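Local coordinates for protein Rna-directed RNA polymerase (Infectious pancreatic necrosis virus, PDB 3ZED) that probably copies the viral RNA genome as an RNA-dependent RNA polymerase, occurring both free and covalently attached to genomic RNA, at residues Leu393-Trp398 and Glu520-Glu526; Leu558-Ser564 and Pro576-Arg582; Met445-Ser450 and Ser781-Arg786. One frame throughout, in Å; residues are numbered along the deposited sequence.

Contact 1: Leu393-Trp398 and Glu520-Glu526; sequences LQDNTW and ELKNLRE
Asn396 meets the first turn of helix 524-533 with three polar groups. Its backbone O takes the N-H of Leu524 (O to N 2.9 Å), the donor lying above the carbonyl plane. Its side-chain OD1 accepts from Arg525 N at 2.8 Å. The other branch, ND2, donates in its own amide plane to Glu526 OE1 at 2.8 Å, using the syn lone pair of that oxygen. Because CG stands anti to the backbone N (chi1 -166°), the amide reaches back to the helix start, whose first N-H groups have no preceding turn to bond to. Asparagine suits the place: its amide accepts and donates at once, and it tolerates the left-handed backbone (phi 50°) needed here, where Asp395 and Asn396 form the tight two-residue turn joining strands 389-394 and 397-403. These strands and 515-521 belong to a four-stranded antiparallel sheet in the catalytic region, in which Trp398 and Leu521 are a hydrogen-bonded pair: Trp398 N reaches Leu521 O at 3.0 Å, and Leu521 N bonds Trp398 O in return. On the face that carries Trp398 and Leu521, the Leu524 side chain points toward the strands, its CD2 3.9 Å from Leu393 CG and equally close to Trp398 CB. Thr397 divides its branches: methyl CG2 rests beside Leu521 O, whereas OG1 holds the turn by donating to Asp395 O at 2.7 Å. Farther out, the extended arm of Arg525 passes Asn396 to bond Leu376 O and form a salt bridge with Asp379. Leu376 and Ile372 of helix 364-377 cover Leu393.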
# COMPACT_ATOMS: atom_id res chain seq x y z
N LEU B 393 -9.32 9.74 19.15
CA LEU B 393 -9.40 10.90 20.03
C LEU B 393 -10.51 10.60 21.04
O LEU B 393 -11.67 10.54 20.67
CB LEU B 393 -9.69 12.19 19.23
CG LEU B 393 -9.58 13.56 19.95
CD1 LEU B 393 -9.72 14.68 18.96
CD2 LEU B 393 -10.69 13.77 20.98
N GLN B 394 -10.14 10.37 22.30
CA GLN B 394 -11.08 10.17 23.41
C GLN B 394 -10.40 10.53 24.72
O GLN B 394 -9.17 10.41 24.82
CB GLN B 394 -11.69 8.76 23.45
CG GLN B 394 -10.83 7.64 24.03
CD GLN B 394 -11.61 6.35 24.00
OE1 GLN B 394 -11.54 5.61 23.03
NE2 GLN B 394 -12.39 6.07 25.03
N ASP B 395 -11.20 11.03 25.69
CA ASP B 395 -10.78 11.43 27.04
C ASP B 395 -9.60 12.44 27.00
O ASP B 395 -8.58 12.25 27.69
CB ASP B 395 -10.43 10.19 27.89
CG ASP B 395 -11.53 9.16 27.98
OD1 ASP B 395 -12.68 9.54 28.29
OD2 ASP B 395 -11.25 7.97 27.72
N ASN B 396 -9.76 13.51 26.18
CA ASN B 396 -8.78 14.58 25.98
C ASN B 396 -7.37 14.00 25.66
O ASN B 396 -6.34 14.54 26.09
CB ASN B 396 -8.73 15.52 27.21
CG ASN B 396 -8.00 16.81 26.95
OD1 ASN B 396 -8.07 17.38 25.85
ND2 ASN B 396 -7.26 17.28 27.94
N THR B 397 -7.34 12.87 24.91
CA THR B 397 -6.10 12.19 24.56
C THR B 397 -6.15 11.73 23.09
O THR B 397 -7.19 11.29 22.61
CB THR B 397 -5.84 10.99 25.53
OG1 THR B 397 -6.11 11.37 26.88
CG2 THR B 397 -4.43 10.44 25.42
N TRP B 398 -5.01 11.81 22.40
CA TRP B 398 -4.82 11.36 21.03
C TRP B 398 -4.04 10.04 21.06
O TRP B 398 -2.95 9.97 21.65
CB TRP B 398 -4.09 12.44 20.20
CG TRP B 398 -3.76 12.01 18.79
CD1 TRP B 398 -2.58 11.49 18.35
CD2 TRP B 398 -4.62 12.11 17.63
NE1 TRP B 398 -2.65 11.27 16.98
CE2 TRP B 398 -3.88 11.66 16.52
CE3 TRP B 398 -5.93 12.58 17.43
CZ2 TRP B 398 -4.40 11.66 15.22
CZ3 TRP B 398 -6.46 12.54 16.14
CH2 TRP B 398 -5.70 12.10 15.05
N GLU B 520 0.58 7.96 22.62
CA GLU B 520 -0.42 8.50 23.50
C GLU B 520 -0.05 9.96 23.74
O GLU B 520 1.03 10.26 24.27
CB GLU B 520 -0.51 7.69 24.80
CG GLU B 520 -1.53 8.22 25.79
CD GLU B 520 -1.52 7.59 27.17
OE1 GLU B 520 -0.42 7.31 27.68
OE2 GLU B 520 -2.62 7.44 27.75
N LEU B 521 -0.90 10.86 23.29
CA LEU B 521 -0.69 12.29 23.42
C LEU B 521 -1.71 12.80 24.43
O LEU B 521 -2.86 13.06 24.08
CB LEU B 521 -0.81 12.97 22.03
CG LEU B 521 -0.43 14.42 21.90
CD1 LEU B 521 1.00 14.64 22.36
CD2 LEU B 521 -0.55 14.88 20.44
N LYS B 522 -1.30 12.85 25.70
CA LYS B 522 -2.14 13.27 26.83
C LYS B 522 -2.35 14.78 26.87
O LYS B 522 -1.53 15.53 26.33
CB LYS B 522 -1.51 12.80 28.16
CG LYS B 522 -1.76 11.33 28.46
CD LYS B 522 -1.08 10.89 29.74
CE LYS B 522 -1.53 9.52 30.18
NZ LYS B 522 -0.57 8.89 31.14
N ASN B 523 -3.44 15.22 27.54
CA ASN B 523 -3.83 16.62 27.74
C ASN B 523 -3.81 17.33 26.38
O ASN B 523 -3.06 18.28 26.17
CB ASN B 523 -2.91 17.33 28.78
CG ASN B 523 -2.73 16.57 30.09
OD1 ASN B 523 -3.69 16.33 30.83
ND2 ASN B 523 -1.50 16.19 30.40
N LEU B 524 -4.59 16.79 25.44
CA LEU B 524 -4.65 17.24 24.05
C LEU B 524 -5.13 18.68 23.93
O LEU B 524 -4.47 19.44 23.24
CB LEU B 524 -5.52 16.29 23.20
CG LEU B 524 -5.53 16.54 21.67
CD1 LEU B 524 -4.11 16.60 21.08
CD2 LEU B 524 -6.40 15.50 20.95
N ARG B 525 -6.23 19.07 24.61
CA ARG B 525 -6.76 20.45 24.61
C ARG B 525 -5.68 21.47 24.96
O ARG B 525 -5.52 22.47 24.27
CB ARG B 525 -7.89 20.59 25.64
CG ARG B 525 -9.30 20.38 25.12
CD ARG B 525 -10.30 20.46 26.26
NE ARG B 525 -11.58 19.86 25.87
CZ ARG B 525 -11.95 18.63 26.19
NH1 ARG B 525 -11.17 17.87 26.95
NH2 ARG B 525 -13.12 18.15 25.78
N GLU B 526 -4.96 21.20 26.06
CA GLU B 526 -3.90 22.02 26.65
C GLU B 526 -2.72 22.10 25.69
O GLU B 526 -2.24 23.20 25.47
CB GLU B 526 -3.46 21.45 28.03
CG GLU B 526 -4.56 21.30 29.09
CD GLU B 526 -5.51 20.11 28.99
OE1 GLU B 526 -5.41 19.32 28.03
OE2 GLU B 526 -6.42 20.02 29.86

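Contact 2: Leu558-Ser564 and Pro576-Arg582; sequences LDLLGWS and PVLENER
Backbone bonds join Ser564 and Val577 as an antiparallel hydrogen-bonded pair, with Ser564 N to Val577 O at 2.8 Å. Trp563 and Leu578 follow as a non-hydrogen-bonded pair. The ladder ends where Glu579 N donates to Gly562 O at 2.9 Å, just before helix 580-588.

Among apolar contacts, Leu578 lays methyl CD1 over the Trp563 ring in a CH-pi contact, 4.1 Å from the centroid of the six-membered ring and only 12° off its normal. The indole's broad face suits a methyl laid upon it; Pro576 CB approaches it obliquely.

Polar and charged groups form two sets, one at Ser564 and one at Gly562. In the modelled conformer Ser564 OG appears to donate to Glu579 OE1, a very short and so doubtful bond, since Glu579 has a second conformer. Arg519 forms a salt bridge with Glu579 and probably offsets the nearness of the Asp559 carboxylate. Arg582 spreads its guanidinium flat over the bare CA of Gly562, which lies 3.5 Å above the plane; Gly562 has positive phi (89°), a conformation glycine readily adopts. Asp559 OD1 and Arg582 NE, 4.0 Å apart, form a long salt bridge without a direct bond; a water lies between them, too close to NE to be trusted in detail.

Leu560 to Trp563 form a type I' turn, and Asp559 and Leu560 opposite Trp563 form a G1 beta bulge, within an antiparallel three-stranded meander assigned by sequence to the thumb.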
# COMPACT_ATOMS: atom_id res chain seq x y z
N LEU B 558 0.95 14.46 16.51
CA LEU B 558 -0.10 13.53 16.14
C LEU B 558 0.45 12.27 15.50
O LEU B 558 -0.18 11.22 15.62
CB LEU B 558 -1.05 14.20 15.14
CG LEU B 558 -1.81 15.44 15.56
CD1 LEU B 558 -2.59 16.01 14.37
CD2 LEU B 558 -2.75 15.15 16.76
N ASP B 559 1.61 12.39 14.81
CA ASP B 559 2.22 11.36 13.98
C ASP B 559 1.15 10.85 13.00
O ASP B 559 0.99 9.65 12.78
CB ASP B 559 2.88 10.23 14.81
CG ASP B 559 3.72 9.26 13.98
OD1 ASP B 559 4.24 9.67 12.92
OD2 ASP B 559 3.79 8.07 14.36
N LEU B 560 0.36 11.80 12.45
CA LEU B 560 -0.70 11.51 11.50
C LEU B 560 -0.05 11.17 10.19
O LEU B 560 0.40 12.06 9.48
CB LEU B 560 -1.65 12.73 11.39
CG LEU B 560 -2.88 12.54 10.48
CD1 LEU B 560 -3.95 11.69 11.17
CD2 LEU B 560 -3.46 13.86 10.10
N LEU B 561 0.07 9.86 9.90
CA LEU B 561 0.74 9.35 8.70
C LEU B 561 2.18 9.94 8.60
O LEU B 561 2.66 10.24 7.51
CB LEU B 561 -0.08 9.61 7.40
CG LEU B 561 -1.57 9.20 7.44
CD1 LEU B 561 -2.24 9.45 6.11
CD2 LEU B 561 -1.74 7.75 7.84
N GLY B 562 2.83 10.08 9.76
CA GLY B 562 4.19 10.60 9.88
C GLY B 562 4.33 12.10 10.04
O GLY B 562 5.45 12.61 10.03
N TRP B 563 3.23 12.82 10.21
CA TRP B 563 3.28 14.28 10.34
C TRP B 563 2.81 14.80 11.70
O TRP B 563 1.84 14.30 12.27
CB TRP B 563 2.41 14.96 9.25
CG TRP B 563 2.75 14.53 7.85
CD1 TRP B 563 2.13 13.56 7.12
CD2 TRP B 563 3.85 15.00 7.06
NE1 TRP B 563 2.76 13.42 5.90
CE2 TRP B 563 3.83 14.28 5.84
CE3 TRP B 563 4.84 15.99 7.25
CZ2 TRP B 563 4.76 14.51 4.82
CZ3 TRP B 563 5.75 16.23 6.23
CH2 TRP B 563 5.72 15.48 5.04
N SER B 564 3.49 15.85 12.18
CA SER B 564 3.15 16.64 13.36
C SER B 564 2.58 17.97 12.88
O SER B 564 2.76 18.33 11.71
CB SER B 564 4.37 16.89 14.25
OG SER B 564 4.90 15.69 14.77
N PRO B 576 1.94 21.17 8.50
CA PRO B 576 2.64 19.95 8.89
C PRO B 576 4.16 20.11 8.94
O PRO B 576 4.76 20.86 8.17
CB PRO B 576 2.26 18.97 7.78
CG PRO B 576 2.08 19.83 6.57
CD PRO B 576 1.59 21.16 7.06
N VAL B 577 4.77 19.35 9.83
CA VAL B 577 6.20 19.15 9.92
C VAL B 577 6.40 17.64 10.10
O VAL B 577 5.67 16.98 10.87
CB VAL B 577 6.98 19.99 10.99
CG1 VAL B 577 6.89 21.48 10.69
CG2 VAL B 577 6.56 19.67 12.43
N LEU B 578 7.37 17.10 9.36
CA LEU B 578 7.65 15.67 9.46
C LEU B 578 7.97 15.31 10.89
O LEU B 578 8.72 16.06 11.53
CB LEU B 578 8.84 15.30 8.53
CG LEU B 578 9.10 13.81 8.39
CD1 LEU B 578 7.91 13.09 7.70
CD2 LEU B 578 10.36 13.57 7.62
N GLU B 579 7.38 14.20 11.41
CA GLU B 579 7.64 13.72 12.77
C GLU B 579 9.15 13.70 13.00
O GLU B 579 9.88 13.24 12.12
CB GLU B 579 7.03 12.32 12.97
CG GLU B 579 6.54 12.08 14.39
CD GLU B 579 5.32 12.87 14.82
OE1 GLU B 579 4.58 13.36 13.93
OE2 GLU B 579 5.11 13.03 16.04
N ASN B 580 9.61 14.27 14.12
CA ASN B 580 11.04 14.43 14.47
C ASN B 580 11.93 13.19 14.21
O ASN B 580 12.97 13.33 13.56
CB ASN B 580 11.23 14.90 15.91
CG ASN B 580 12.69 15.17 16.24
OD1 ASN B 580 13.36 15.98 15.62
ND2 ASN B 580 13.25 14.39 17.14
N GLU B 581 11.53 12.01 14.69
CA GLU B 581 12.32 10.77 14.53
C GLU B 581 12.54 10.42 13.05
O GLU B 581 13.65 10.03 12.68
CB GLU B 581 11.62 9.61 15.26
CG GLU B 581 12.56 8.49 15.69
CD GLU B 581 11.88 7.41 16.52
OE1 GLU B 581 11.13 6.58 15.94
OE2 GLU B 581 12.07 7.40 17.76
N ARG B 582 11.52 10.58 12.22
CA ARG B 582 11.60 10.36 10.77
C ARG B 582 12.52 11.40 10.11
O ARG B 582 13.32 11.05 9.25
CB ARG B 582 10.21 10.45 10.13
CG ARG B 582 9.29 9.34 10.58
CD ARG B 582 8.02 9.39 9.76
NE ARG B 582 7.02 8.49 10.33
CZ ARG B 582 6.25 7.68 9.61
NH1 ARG B 582 6.33 7.67 8.29
NH2 ARG B 582 5.37 6.90 10.22
O HOH W 1 6.77 8.76 12.85
O HOH W 2 7.60 15.79 15.71

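Contact 3: Met445-Ser450 and Ser781-Arg786; sequences MNVAPS and SLTETR
Ser450 donates through OG to Leu782 O at 2.7 Å, its first torsion (chi1 -81°) setting the hydroxyl anti to the carbonyl carbon. It arrives above the carbonyl plane, while Arg786 N, the ordinary helical donor, reaches the same oxygen from the opposite face. At the other end of the contact, Ser781 OG sits between its own backbone N and carbonyl carbon (chi1 60°), facing Asn446. There ND2 of Asn446 donates to Ser781 OG at 3.2 Å, with the oxygen exactly in the amide plane; Arg732 bonds the OD1 branch, fixing the flip of the amide. Thr785 turns OG1 back onto Ser781 O at 2.8 Å, and its methyl CG2 meets Val447 CG1 at 3.8 Å and Ser450 CB. Leu782 continues its extended chain through CD1 and turns its other methyl, CD2, onto Pro449 CB, 3.7 Å away, their side chains at about a right angle. Proline, lacking an N-H, fits the kink that follows the wide pi-type turn at 445-447. The small serines and threonine are consistent with the close approach of the axes of 445-450 and 781-786, 7.9 Å at a crossing angle of -54°, a close helix-helix crossing by which the C-terminal region packs on helix 438-452 of the palm.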
# COMPACT_ATOMS: atom_id res chain seq x y z
N MET B 445 -13.75 -13.44 -6.57
CA MET B 445 -14.30 -14.05 -5.35
C MET B 445 -13.72 -15.39 -4.99
O MET B 445 -13.55 -15.68 -3.81
CB MET B 445 -15.84 -14.21 -5.46
CG MET B 445 -16.61 -12.91 -5.75
SD MET B 445 -16.18 -11.46 -4.72
CE MET B 445 -16.63 -12.05 -3.10
N ASN B 446 -13.48 -16.24 -5.97
CA ASN B 446 -13.13 -17.62 -5.70
C ASN B 446 -11.66 -17.96 -5.81
O ASN B 446 -11.27 -18.98 -5.25
CB ASN B 446 -13.94 -18.54 -6.63
CG ASN B 446 -15.43 -18.33 -6.56
OD1 ASN B 446 -16.03 -17.80 -7.48
ND2 ASN B 446 -16.08 -18.76 -5.50
N VAL B 447 -10.86 -17.18 -6.55
CA VAL B 447 -9.45 -17.57 -6.74
C VAL B 447 -8.46 -16.50 -6.25
O VAL B 447 -7.55 -16.85 -5.50
CB VAL B 447 -9.18 -17.95 -8.23
CG1 VAL B 447 -7.70 -18.24 -8.49
CG2 VAL B 447 -10.05 -19.13 -8.67
N ALA B 448 -8.61 -15.25 -6.70
CA ALA B 448 -7.67 -14.15 -6.40
C ALA B 448 -7.27 -14.05 -4.91
O ALA B 448 -6.07 -13.96 -4.68
CB ALA B 448 -8.23 -12.82 -6.88
N PRO B 449 -8.16 -14.10 -3.89
CA PRO B 449 -7.69 -13.98 -2.50
C PRO B 449 -6.61 -15.01 -2.11
O PRO B 449 -5.71 -14.64 -1.35
CB PRO B 449 -8.96 -14.14 -1.67
CG PRO B 449 -10.06 -13.65 -2.58
CD PRO B 449 -9.64 -14.19 -3.92
N SER B 450 -6.65 -16.25 -2.67
CA SER B 450 -5.66 -17.29 -2.32
C SER B 450 -4.40 -17.22 -3.18
O SER B 450 -3.44 -17.96 -2.94
CB SER B 450 -6.27 -18.69 -2.39
OG SER B 450 -6.99 -18.92 -1.19
N SER B 781 -13.82 -22.21 -1.87
CA SER B 781 -13.04 -22.21 -3.10
C SER B 781 -11.60 -21.70 -2.81
O SER B 781 -10.65 -22.14 -3.45
CB SER B 781 -13.72 -21.33 -4.14
OG SER B 781 -13.82 -19.99 -3.68
N LEU B 782 -11.45 -20.80 -1.80
CA LEU B 782 -10.16 -20.25 -1.38
C LEU B 782 -9.22 -21.38 -0.88
O LEU B 782 -8.04 -21.39 -1.22
CB LEU B 782 -10.32 -19.14 -0.32
CG LEU B 782 -11.21 -17.95 -0.69
CD1 LEU B 782 -11.20 -16.88 0.40
CD2 LEU B 782 -10.83 -17.35 -2.03
N THR B 783 -9.77 -22.36 -0.15
CA THR B 783 -9.04 -23.54 0.32
C THR B 783 -8.71 -24.45 -0.88
O THR B 783 -7.59 -24.95 -0.97
CB THR B 783 -9.84 -24.27 1.40
OG1 THR B 783 -10.00 -23.39 2.51
CG2 THR B 783 -9.17 -25.58 1.85
N GLU B 784 -9.69 -24.65 -1.78
CA GLU B 784 -9.55 -25.43 -3.00
C GLU B 784 -8.42 -24.85 -3.88
O GLU B 784 -7.58 -25.60 -4.36
CB GLU B 784 -10.88 -25.50 -3.77
CG GLU B 784 -11.97 -26.22 -2.99
CD GLU B 784 -13.23 -26.54 -3.76
OE1 GLU B 784 -14.07 -25.63 -3.94
OE2 GLU B 784 -13.40 -27.72 -4.15
N THR B 785 -8.37 -23.51 -4.02
CA THR B 785 -7.32 -22.79 -4.77
C THR B 785 -5.96 -23.05 -4.13
O THR B 785 -5.01 -23.38 -4.84
CB THR B 785 -7.63 -21.29 -4.84
OG1 THR B 785 -8.92 -21.12 -5.40
CG2 THR B 785 -6.62 -20.51 -5.68
N ARG B 786 -5.86 -22.91 -2.79
CA ARG B 786 -4.60 -23.11 -2.06
C ARG B 786 -4.07 -24.55 -2.24
O ARG B 786 -2.87 -24.72 -2.51
CB ARG B 786 -4.79 -22.76 -0.57
CG ARG B 786 -3.50 -22.72 0.22
CD ARG B 786 -3.56 -23.56 1.47
NE ARG B 786 -4.73 -23.23 2.29
CZ ARG B 786 -5.45 -24.13 2.95
NH1 ARG B 786 -5.13 -25.42 2.90
NH2 ARG B 786 -6.51 -23.75 3.66

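How the contacts relate
Contacts 1 and 2 are neighbours, with centres about 17 Å apart, and they touch directly. Trp398 NE1 probably donates to Leu558 O at 2.8 Å, and a nearby carbon of the benzo ring, Trp398 CZ2, packs 4.1 Å from Leu560 CD1. The palm sheet is thus joined to the thumb meander, and helix 524-533 leads along the chain from one towards the other. Contact 3 stands apart, its nearest atoms about 31 Å from contact 1 and about 25 Å from contact 2, on the opposite side of the chain's centre from contact 2. None of the three lies at the potassium sites or the predicted GTP site.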